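Local coordinates for periplasmic protein-probably involved in high-affinity Fe2+ transport (PDB 5I0Y), which probably takes part in high-affinity ferrous iron uptake in the periplasm, as a copper-binding protein whose copper site is required for iron transport, at residues His115-Ser120 against Trp138-Val143; Tyr72-Asn77 against Gly108-Thr113; Asn15-Ala20 against Glu53-Gly58. The protein carries 1 engineered substitution. All blocks are in the same frame, centred on the assembly; numbering follows the deposited sequence.

Interaction 1 (His115-Ser120 against Trp138-Val143); sequences HIEPPS and WKPFDV
H115 and D142 cross at an angle on one face of an antiparallel strand pair, and I116 and F141 lie side by side on the other. The H115 ring turns its edge to the aspartate. ND1 donates to OD1 of D142 over 2.7 Å, and OD1 lies close to the ring plane. ND1 approaches OD1 from above the carboxylate plane, and the two planes stand 56° apart. NE2 of the same ring is bonded to T73 on the next strand, which fixes the ring from both nitrogens. I116 and F141 are joined by a pair of backbone bonds, I116 N to F141 O at 2.8 Å and F141 N to I116 O at 3.0 Å. Their side chains point the same way. CB of I116 sits over one face of the F141 ring, off toward the rim, and CD1 of I116 reaches V143 CG1 at 3.8 Å. CG2 of I116 is anti to the backbone N and touches W138 CH2 at 3.7 Å. Past the strand ends, the W138 indole is held between two residues. F141 CE2 approaches one face near the rim. P118 covers the opposite face, with CB 3.7 Å from the centroid of the six-membered ring in a CH-pi contact. CB and CG of P140 lie against E117 CG. L19 and M17 of strand 17-24 cover the apolar face. The two faces thus differ in chemistry. One is apolar and aromatic, turned to the protein interior. The other carries a histidine-carboxylate bond, and the nearby negative charge would probably favour a protonated imidazole.

Interaction 2 (Tyr72-Asn77 against Gly108-Thr113); sequences YTLVNN and GNYKVT
Strands 69-76 and 108-117 are antiparallel neighbours in the beta sandwich, and L74, N76, Y110 and V112 share its inward face here. Four backbone bonds join T73 with T113 and V75 with K111, among them V75 N to K111 O at 2.8 Å. A fifth runs from N77 N to N109 O where the first strand ends. The main side-chain contact is between N76 and Y110. CA and CB of N76 lie over one face of the phenol ring, toward its rim, with CA 4.0 Å from the centroid, 25° off the normal, in a CH-pi contact. The N76 amide plane is turned 49° from the ring. Its ND2 bonds to M105 O, and Y110 OH is held by G106 O and M105 N, so both polar ends are tied to the turn before G108. L74 has CG anti to the backbone N (chi1 180°). Its CD1 reaches Y110 CD1 at 3.6 Å and V112 CB at 3.8 Å. On the other face, a water donates to T73 O at 2.9 Å and also pairs with T113 OG1. T113 OG1 has a further partner in S144. Strand 82-92 flanks the pair beyond strand 69-76, and strand 141-149 flanks it beyond strand 108-117. Y72 and L74 pack on I102 of strand 95-102.

Interaction 3 (Asn15-Ala20 against Glu53-Gly58); sequences NEMELA and EGNKNG
E16 and N55 face each other with CA atoms 4.9 Å apart, where the turn into strand 17-24 passes an irregular loop that has no strand of its own. N15 and E16 both have positive phi angles, 55° and 63°, and make the tight turn that ends strand 6-14. The one direct hydrogen bond runs from N55 ND2 to E16 O, 3.0 Å long and nearly straight at 173°. The oxygen lies in the amide plane of N55, but the donor stands above the carbonyl plane of E16. CG of N55 is anti to the backbone N, and its amide lies against E16 CB. The other end of that amide turns back into its own loop, where OD1 accepts from N57 N at 2.8 Å. E16 bends at chi2, and its carboxylate crosses the end of K56. OE1 and K56 NZ form a loose salt bridge of 3.5 Å. E16 CG rests on G54 O. Waters fill in between. One donates to N15 O and N57 OD1 and accepts from N55 ND2, so it bridges the turn and the loop. A second accepts from K56 N at 2.7 Å and makes a weak bond to E16 OE2. The far end of N57 is tied down as well, with ND2 bonded to R136 O. M17 is turned the other way and packs on W138 and F141. The arrangement is an Asx turn at N55, whose side chain also crosses to a beta hairpin turn at the surface end of the sheet.

Interactions 1 and 2 hold consecutive pairs of strands in one sheet and share strand 108-117. They touch through the bond between H115 and T73. Interaction 3 lies at the surface, where a turn meets a loop. It touches interaction 1, with I116 CD1 3.4 Å from L19 CD2 and W138 against N15 and M17. It does not touch interaction 2, whose nearest atoms are about 8 Å away. The chemistry follows the place. Interaction 2 is mostly backbone bonding, with a buried face on which an asparagine and a tyrosine join the apolar residues. Interaction 1 adds aromatic packing and a histidine-carboxylate bond. Interaction 3 depends on a single direct hydrogen bond, a salt bridge and waters.

Interaction 1 (His115-Ser120 against Trp138-Val143)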
# COMPACT_ATOMS: atom_id res chain seq x y z
N HIS B 115 -15.16 6.68 -5.83
CA HIS B 115 -14.49 7.97 -6.12
C HIS B 115 -13.04 7.82 -5.76
O HIS B 115 -12.72 7.66 -4.58
CB HIS B 115 -15.12 9.09 -5.30
CG HIS B 115 -16.64 9.08 -5.32
ND1 HIS B 115 -17.35 9.38 -6.44
CD2 HIS B 115 -17.57 8.80 -4.33
CE1 HIS B 115 -18.66 9.30 -6.17
NE2 HIS B 115 -18.80 8.94 -4.88
N ILE B 116 -12.17 7.82 -6.77
CA ILE B 116 -10.76 7.43 -6.58
C ILE B 116 -9.80 8.59 -6.78
O ILE B 116 -9.88 9.32 -7.78
CB ILE B 116 -10.42 6.27 -7.53
CG1 ILE B 116 -11.41 5.14 -7.28
CG2 ILE B 116 -9.01 5.75 -7.29
CD1 ILE B 116 -11.29 3.99 -8.24
N GLU B 117 -8.88 8.75 -5.84
CA GLU B 117 -7.83 9.76 -5.94
C GLU B 117 -6.48 9.07 -5.93
O GLU B 117 -6.32 8.04 -5.27
CB GLU B 117 -7.93 10.75 -4.77
CG GLU B 117 -9.08 11.72 -4.94
CD GLU B 117 -9.44 12.43 -3.65
OE1 GLU B 117 -9.73 11.74 -2.65
OE2 GLU B 117 -9.44 13.67 -3.63
N PRO B 118 -5.50 9.61 -6.68
CA PRO B 118 -4.23 8.92 -6.90
C PRO B 118 -3.32 8.90 -5.66
O PRO B 118 -3.56 9.62 -4.69
CB PRO B 118 -3.60 9.71 -8.06
CG PRO B 118 -4.13 11.09 -7.85
CD PRO B 118 -5.55 10.88 -7.42
N PRO B 119 -2.26 8.08 -5.73
CA PRO B 119 -1.39 7.87 -4.57
C PRO B 119 -0.70 9.12 -4.03
O PRO B 119 -0.31 9.13 -2.86
CB PRO B 119 -0.38 6.85 -5.11
CG PRO B 119 -1.16 6.08 -6.12
CD PRO B 119 -1.96 7.14 -6.81
N SER B 120 -0.57 10.16 -4.85
CA SER B 120 -0.02 11.42 -4.36
C SER B 120 -0.79 11.94 -3.15
O SER B 120 -0.21 12.53 -2.24
CB SER B 120 -0.01 12.46 -5.48
OG SER B 120 -1.28 12.55 -6.07
N TRP B 138 -2.71 10.14 -13.07
CA TRP B 138 -4.04 10.47 -13.55
C TRP B 138 -4.79 11.33 -12.58
O TRP B 138 -4.44 11.40 -11.39
CB TRP B 138 -4.80 9.18 -13.83
CG TRP B 138 -4.51 8.07 -12.83
CD1 TRP B 138 -3.59 7.03 -12.95
CD2 TRP B 138 -5.14 7.88 -11.53
NE1 TRP B 138 -3.62 6.22 -11.84
CE2 TRP B 138 -4.52 6.68 -10.95
CE3 TRP B 138 -6.13 8.55 -10.82
CZ2 TRP B 138 -4.90 6.20 -9.70
CZ3 TRP B 138 -6.51 8.05 -9.56
CH2 TRP B 138 -5.91 6.90 -9.03
N LYS B 139 -5.81 12.02 -13.07
CA LYS B 139 -6.66 12.86 -12.22
C LYS B 139 -7.71 12.01 -11.52
O LYS B 139 -8.04 10.92 -12.01
CB LYS B 139 -7.36 13.95 -13.05
CG LYS B 139 -6.42 15.03 -13.59
CD LYS B 139 -7.15 16.03 -14.48
CE LYS B 139 -6.18 16.91 -15.24
NZ LYS B 139 -5.68 16.27 -16.50
N PRO B 140 -8.25 12.50 -10.39
CA PRO B 140 -9.30 11.76 -9.69
C PRO B 140 -10.45 11.39 -10.65
O PRO B 140 -10.77 12.14 -11.59
CB PRO B 140 -9.77 12.74 -8.60
CG PRO B 140 -8.58 13.62 -8.35
CD PRO B 140 -7.89 13.75 -9.68
N PHE B 141 -11.04 10.23 -10.44
CA PHE B 141 -12.09 9.74 -11.32
C PHE B 141 -13.03 8.83 -10.57
O PHE B 141 -12.70 8.28 -9.49
CB PHE B 141 -11.49 9.03 -12.54
CG PHE B 141 -10.82 7.71 -12.23
CD1 PHE B 141 -11.48 6.50 -12.46
CD2 PHE B 141 -9.52 7.66 -11.72
CE1 PHE B 141 -10.88 5.29 -12.17
CE2 PHE B 141 -8.91 6.44 -11.43
CZ PHE B 141 -9.59 5.25 -11.66
N ASP B 142 -14.20 8.63 -11.18
CA ASP B 142 -15.20 7.69 -10.70
C ASP B 142 -15.24 6.43 -11.55
O ASP B 142 -14.97 6.45 -12.75
CB ASP B 142 -16.60 8.31 -10.79
CG ASP B 142 -16.89 9.31 -9.68
OD1 ASP B 142 -16.06 9.54 -8.78
OD2 ASP B 142 -18.00 9.87 -9.72
N VAL B 143 -15.62 5.34 -10.90
CA VAL B 143 -15.99 4.12 -11.59
C VAL B 143 -17.28 3.59 -10.98
O VAL B 143 -17.46 3.63 -9.76
CB VAL B 143 -14.85 3.09 -11.54
CG1 VAL B 143 -14.36 2.86 -10.12
CG2 VAL B 143 -15.32 1.80 -12.17

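Interaction 2 (Tyr72-Asn77 against Gly108-Thr113)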
# COMPACT_ATOMS: atom_id res chain seq x y z
N TYR B 72 -17.15 5.90 -1.51
CA TYR B 72 -18.20 5.27 -2.31
C TYR B 72 -19.54 5.98 -2.14
O TYR B 72 -19.79 6.61 -1.13
CB TYR B 72 -18.34 3.77 -1.96
CG TYR B 72 -18.91 3.52 -0.58
CD1 TYR B 72 -20.30 3.52 -0.38
CD2 TYR B 72 -18.08 3.35 0.52
CE1 TYR B 72 -20.84 3.32 0.88
CE2 TYR B 72 -18.63 3.14 1.79
CZ TYR B 72 -20.01 3.15 1.95
OH TYR B 72 -20.60 2.97 3.18
N THR B 73 -20.38 5.83 -3.16
CA THR B 73 -21.78 6.25 -3.08
C THR B 73 -22.60 5.05 -3.52
O THR B 73 -22.46 4.60 -4.65
CB THR B 73 -22.07 7.45 -4.00
OG1 THR B 73 -21.21 8.53 -3.64
CG2 THR B 73 -23.54 7.90 -3.84
N LEU B 74 -23.41 4.53 -2.62
CA LEU B 74 -24.19 3.32 -2.84
C LEU B 74 -25.66 3.70 -2.91
O LEU B 74 -26.16 4.41 -2.05
CB LEU B 74 -23.95 2.35 -1.67
CG LEU B 74 -24.65 0.99 -1.66
CD1 LEU B 74 -24.12 0.12 -2.80
CD2 LEU B 74 -24.48 0.31 -0.29
N VAL B 75 -26.34 3.19 -3.94
CA VAL B 75 -27.74 3.53 -4.15
C VAL B 75 -28.52 2.25 -4.38
O VAL B 75 -28.19 1.44 -5.24
CB VAL B 75 -27.94 4.51 -5.35
CG1 VAL B 75 -29.42 4.83 -5.57
CG2 VAL B 75 -27.14 5.79 -5.15
N ASN B 76 -29.57 2.04 -3.58
CA ASN B 76 -30.53 1.01 -3.87
C ASN B 76 -31.47 1.62 -4.93
O ASN B 76 -32.23 2.56 -4.64
CB ASN B 76 -31.28 0.58 -2.60
CG ASN B 76 -32.35 -0.45 -2.87
OD1 ASN B 76 -33.03 -0.40 -3.89
ND2 ASN B 76 -32.53 -1.39 -1.94
N ASN B 77 -31.36 1.14 -6.16
CA ASN B 77 -32.13 1.69 -7.28
C ASN B 77 -33.63 1.41 -7.18
O ASN B 77 -34.43 2.13 -7.79
CB ASN B 77 -31.61 1.14 -8.61
CG ASN B 77 -30.28 1.73 -9.02
OD1 ASN B 77 -29.53 1.10 -9.77
ND2 ASN B 77 -29.98 2.94 -8.56
N GLY B 108 -32.14 -6.08 -3.37
CA GLY B 108 -32.53 -5.28 -4.53
C GLY B 108 -31.44 -4.98 -5.54
O GLY B 108 -30.33 -5.50 -5.44
N ASN B 109 -31.79 -4.15 -6.52
CA ASN B 109 -30.87 -3.68 -7.54
C ASN B 109 -30.10 -2.48 -7.02
O ASN B 109 -30.71 -1.51 -6.54
CB ASN B 109 -31.66 -3.30 -8.79
CG ASN B 109 -32.42 -4.47 -9.36
OD1 ASN B 109 -31.82 -5.43 -9.84
ND2 ASN B 109 -33.75 -4.41 -9.28
N TYR B 110 -28.78 -2.54 -7.09
CA TYR B 110 -27.93 -1.46 -6.61
C TYR B 110 -27.01 -0.85 -7.67
O TYR B 110 -26.62 -1.51 -8.64
CB TYR B 110 -27.03 -2.00 -5.51
CG TYR B 110 -27.69 -2.11 -4.17
CD1 TYR B 110 -27.51 -1.12 -3.21
CD2 TYR B 110 -28.45 -3.22 -3.85
CE1 TYR B 110 -28.11 -1.22 -1.97
CE2 TYR B 110 -29.07 -3.32 -2.61
CZ TYR B 110 -28.88 -2.33 -1.68
OH TYR B 110 -29.47 -2.43 -0.43
N LYS B 111 -26.68 0.42 -7.45
CA LYS B 111 -25.58 1.09 -8.13
C LYS B 111 -24.55 1.40 -7.05
O LYS B 111 -24.92 1.73 -5.93
CB LYS B 111 -26.05 2.41 -8.75
CG LYS B 111 -24.90 3.36 -9.08
CD LYS B 111 -25.36 4.63 -9.77
CE LYS B 111 -24.24 5.15 -10.67
NZ LYS B 111 -24.21 6.62 -10.84
N VAL B 112 -23.27 1.24 -7.37
CA VAL B 112 -22.22 1.78 -6.50
C VAL B 112 -21.19 2.50 -7.36
O VAL B 112 -20.80 2.01 -8.42
CB VAL B 112 -21.60 0.73 -5.53
CG1 VAL B 112 -20.75 -0.32 -6.25
CG2 VAL B 112 -20.82 1.42 -4.42
N THR B 113 -20.80 3.67 -6.88
CA THR B 113 -19.75 4.45 -7.51
C THR B 113 -18.59 4.60 -6.53
O THR B 113 -18.78 4.95 -5.37
CB THR B 113 -20.27 5.82 -7.98
OG1 THR B 113 -21.32 5.60 -8.93
CG2 THR B 113 -19.16 6.66 -8.66
O HOH W 1 -23.72 5.63 -7.03

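Interaction 3 (Asn15-Ala20 against Glu53-Gly58)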
# COMPACT_ATOMS: atom_id res chain seq x y z
N ASN B 15 -7.15 4.01 -16.64
CA ASN B 15 -5.84 4.49 -16.19
C ASN B 15 -4.86 3.36 -15.95
O ASN B 15 -4.05 3.39 -15.01
CB ASN B 15 -5.99 5.37 -14.94
CG ASN B 15 -6.66 6.69 -15.25
OD1 ASN B 15 -7.51 7.17 -14.50
ND2 ASN B 15 -6.27 7.29 -16.36
N GLU B 16 -4.91 2.35 -16.81
CA GLU B 16 -3.98 1.23 -16.76
C GLU B 16 -4.08 0.44 -15.47
O GLU B 16 -3.10 -0.13 -14.96
CB GLU B 16 -2.55 1.74 -17.01
CG GLU B 16 -2.30 2.20 -18.45
CD GLU B 16 -2.41 3.69 -18.74
OE1 GLU B 16 -2.12 4.03 -19.90
OE2 GLU B 16 -2.76 4.53 -17.88
N MET B 17 -5.31 0.37 -14.97
CA MET B 17 -5.68 -0.46 -13.80
C MET B 17 -6.95 -1.22 -14.12
O MET B 17 -7.77 -0.74 -14.91
CB MET B 17 -5.95 0.41 -12.56
CG MET B 17 -4.75 1.22 -12.08
SD MET B 17 -5.21 2.37 -10.78
CE MET B 17 -6.17 3.55 -11.72
N GLU B 18 -7.13 -2.38 -13.51
CA GLU B 18 -8.41 -3.09 -13.54
C GLU B 18 -9.04 -2.88 -12.18
O GLU B 18 -8.41 -3.16 -11.15
CB GLU B 18 -8.23 -4.59 -13.84
CG GLU B 18 -9.52 -5.30 -14.25
CD GLU B 18 -10.07 -4.85 -15.59
OE1 GLU B 18 -9.33 -4.23 -16.38
OE2 GLU B 18 -11.27 -5.12 -15.87
N LEU B 19 -10.27 -2.37 -12.18
CA LEU B 19 -10.96 -1.97 -10.96
C LEU B 19 -12.25 -2.74 -10.85
O LEU B 19 -13.11 -2.64 -11.72
CB LEU B 19 -11.25 -0.47 -10.98
CG LEU B 19 -10.03 0.42 -11.26
CD1 LEU B 19 -9.97 0.87 -12.72
CD2 LEU B 19 -10.06 1.61 -10.34
N ALA B 20 -12.37 -3.52 -9.78
CA ALA B 20 -13.57 -4.32 -9.54
C ALA B 20 -14.16 -4.01 -8.17
O ALA B 20 -13.42 -3.68 -7.23
CB ALA B 20 -13.25 -5.80 -9.62
N GLU B 53 -1.16 -4.52 -17.79
CA GLU B 53 0.00 -4.34 -18.66
C GLU B 53 -0.04 -2.95 -19.33
O GLU B 53 -1.09 -2.49 -19.76
CB GLU B 53 0.05 -5.45 -19.72
CG GLU B 53 1.25 -5.41 -20.66
CD GLU B 53 2.50 -6.03 -20.07
OE1 GLU B 53 2.39 -6.75 -19.06
OE2 GLU B 53 3.60 -5.80 -20.62
N GLY B 54 1.12 -2.30 -19.38
CA GLY B 54 1.26 -0.96 -19.95
C GLY B 54 1.13 0.18 -18.95
O GLY B 54 1.12 1.35 -19.35
N ASN B 55 1.02 -0.14 -17.66
CA ASN B 55 0.90 0.90 -16.65
C ASN B 55 2.12 1.82 -16.71
O ASN B 55 3.26 1.35 -16.79
CB ASN B 55 0.74 0.25 -15.27
CG ASN B 55 0.46 1.27 -14.18
OD1 ASN B 55 1.38 1.94 -13.71
ND2 ASN B 55 -0.80 1.37 -13.75
N LYS B 56 1.85 3.12 -16.66
CA LYS B 56 2.88 4.14 -16.87
C LYS B 56 3.30 4.80 -15.57
O LYS B 56 4.08 5.77 -15.57
CB LYS B 56 2.41 5.20 -17.86
CG LYS B 56 2.14 4.66 -19.25
CD LYS B 56 1.84 5.79 -20.23
CE LYS B 56 0.35 6.16 -20.27
NZ LYS B 56 -0.17 6.88 -19.08
N ASN B 57 2.81 4.27 -14.45
CA ASN B 57 3.12 4.82 -13.14
C ASN B 57 4.03 3.96 -12.29
O ASN B 57 4.15 4.20 -11.09
CB ASN B 57 1.84 5.14 -12.38
CG ASN B 57 0.99 6.16 -13.10
OD1 ASN B 57 -0.15 5.89 -13.44
ND2 ASN B 57 1.54 7.35 -13.34
N GLY B 58 4.65 2.95 -12.90
CA GLY B 58 5.67 2.12 -12.27
C GLY B 58 5.20 0.81 -11.69
O GLY B 58 5.96 0.15 -11.02
O HOH W 2 -2.08 3.94 -12.99
O HOH W 3 -0.56 4.25 -16.41
O HOH W 4 -1.04 6.61 -15.79